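PDB 5E6G: De novo designed protein CA01 from Synthetic construct, which is a computationally designed all-helical protein with no assigned function, apparently made to test the design of structurally distinct proteins by strategies inspired by evolution. Local coordinates for residues Q32-I37 with Q127-P132. Numbering follows the deposited sequence.
Sequences QALEKI and QLVFYP
The ring of Phe130 takes the methyl CG2 of Ile37 against its CE2 atom at 4.0 Å, and the methyl comes in obliquely. The two side chains run past each other in opposite directions. With CG beside its own backbone N (chi1 -77°), Phe130 carries the ring out along the flank of Ile37, although its CB does not point at the facing helix. In Ile37 it is the short branch that does the touching: CG2 lies anti to the backbone N, where it meets the ring and also approaches Val129 CG1 at 4.3 Å. Val129 thus has a methyl for each partner, since its CG2 rests on CD2 of Leu34 at 3.9 Å. Contacts between the segments are apolar throughout, and the backbones stay well apart, with the nearest CA atoms, those of Ile37 and Val129, separated by 8.6 Å. Beside this patch the ammonium of Lys36 folds back along its own helix, NZ donating to Ala33 O at 3.0 Å; that carbonyl also accepts from Ile37 N, the two donors arriving from opposite faces of its plane. The contact joins the first helix, 24-50, to the last, 121-130, inside the helical bundle, its centre about 5 Å from the centre of the chain. Leu34 and Val129 both rest on Ala67 of helix 54-75, Leu41 of helix 24-50 touches Val129 and Phe130, and helix 97-115 packs on Leu128 through Phe103 and Leu110.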
# COMPACT_ATOMS: atom_id res chain seq x y z
N GLN A 32 11.69 -0.67 -1.05
CA GLN A 32 12.33 -1.42 0.03
C GLN A 32 11.41 -1.49 1.25
O GLN A 32 11.31 -2.53 1.90
CB GLN A 32 13.66 -0.77 0.40
CG GLN A 32 14.76 -1.00 -0.62
CD GLN A 32 15.96 -0.10 -0.40
OE1 GLN A 32 15.96 0.76 0.48
NE2 GLN A 32 17.00 -0.30 -1.20
N ALA A 33 10.75 -0.38 1.55
CA ALA A 33 9.79 -0.35 2.65
C ALA A 33 8.63 -1.31 2.37
O ALA A 33 8.15 -1.98 3.27
CB ALA A 33 9.27 1.06 2.86
N LEU A 34 8.20 -1.36 1.11
CA LEU A 34 7.10 -2.23 0.73
C LEU A 34 7.48 -3.71 0.83
O LEU A 34 6.62 -4.56 1.07
CB LEU A 34 6.63 -1.90 -0.69
CG LEU A 34 5.84 -0.60 -0.84
CD1 LEU A 34 5.82 -0.15 -2.29
CD2 LEU A 34 4.42 -0.77 -0.31
N GLU A 35 8.76 -4.01 0.63
CA GLU A 35 9.24 -5.38 0.72
C GLU A 35 9.03 -5.96 2.12
O GLU A 35 8.50 -7.06 2.27
CB GLU A 35 10.72 -5.47 0.34
CG GLU A 35 10.97 -5.77 -1.12
CD GLU A 35 12.42 -6.12 -1.40
OE1 GLU A 35 12.78 -7.31 -1.26
OE2 GLU A 35 13.19 -5.21 -1.77
N LYS A 36 9.45 -5.21 3.13
CA LYS A 36 9.33 -5.67 4.51
C LYS A 36 7.87 -5.65 4.95
O LYS A 36 7.42 -6.52 5.69
CB LYS A 36 10.19 -4.82 5.45
CG LYS A 36 9.58 -3.48 5.85
CD LYS A 36 10.65 -2.41 6.03
CE LYS A 36 10.06 -1.12 6.57
NZ LYS A 36 8.72 -0.81 6.00
N ILE A 37 7.12 -4.66 4.46
CA ILE A 37 5.69 -4.55 4.76
C ILE A 37 4.94 -5.79 4.29
O ILE A 37 4.09 -6.32 5.01
CB ILE A 37 5.08 -3.29 4.09
CG1 ILE A 37 5.49 -2.04 4.86
CG2 ILE A 37 3.55 -3.38 4.05
CD1 ILE A 37 5.18 -0.73 4.14
N GLN A 127 1.86 4.26 5.68
CA GLN A 127 0.58 4.96 5.76
C GLN A 127 -0.28 4.72 4.52
O GLN A 127 -1.51 4.69 4.61
CB GLN A 127 0.82 6.46 5.94
CG GLN A 127 1.38 6.80 7.32
CD GLN A 127 1.68 8.28 7.48
OE1 GLN A 127 0.99 9.13 6.93
NE2 GLN A 127 2.72 8.59 8.24
N LEU A 128 0.36 4.53 3.37
CA LEU A 128 -0.35 4.26 2.13
C LEU A 128 -1.09 2.93 2.21
O LEU A 128 -2.25 2.83 1.82
CB LEU A 128 0.62 4.26 0.95
CG LEU A 128 0.03 3.97 -0.44
CD1 LEU A 128 -0.86 5.12 -0.89
CD2 LEU A 128 1.14 3.72 -1.45
N VAL A 129 -0.42 1.92 2.74
CA VAL A 129 -0.96 0.57 2.78
C VAL A 129 -1.91 0.37 3.97
O VAL A 129 -2.96 -0.26 3.83
CB VAL A 129 0.18 -0.48 2.85
CG1 VAL A 129 -0.38 -1.89 3.05
CG2 VAL A 129 1.01 -0.42 1.59
N PHE A 130 -1.54 0.91 5.13
CA PHE A 130 -2.24 0.58 6.37
C PHE A 130 -3.42 1.50 6.70
O PHE A 130 -4.36 1.07 7.36
CB PHE A 130 -1.25 0.59 7.54
CG PHE A 130 -0.38 -0.63 7.60
CD1 PHE A 130 -0.85 -1.80 8.18
CD2 PHE A 130 0.90 -0.61 7.08
CE1 PHE A 130 -0.06 -2.93 8.23
CE2 PHE A 130 1.70 -1.74 7.14
CZ PHE A 130 1.22 -2.90 7.71
N TYR A 131 -3.37 2.75 6.25
CA TYR A 131 -4.46 3.69 6.55
C TYR A 131 -5.79 3.22 5.95
O TYR A 131 -6.82 3.27 6.62
CB TYR A 131 -4.12 5.10 6.05
CG TYR A 131 -5.22 6.11 6.31
CD1 TYR A 131 -5.23 6.86 7.47
CD2 TYR A 131 -6.25 6.30 5.40
CE1 TYR A 131 -6.22 7.78 7.72
CE2 TYR A 131 -7.25 7.21 5.64
CZ TYR A 131 -7.24 7.95 6.80
OH TYR A 131 -8.24 8.87 7.04
N PRO A 132 -5.77 2.75 4.69
CA PRO A 132 -7.02 2.24 4.12
C PRO A 132 -7.38 0.85 4.65
O PRO A 132 -8.50 0.39 4.45
CB PRO A 132 -6.74 2.19 2.61
CG PRO A 132 -5.44 2.92 2.41
CD PRO A 132 -4.69 2.74 3.69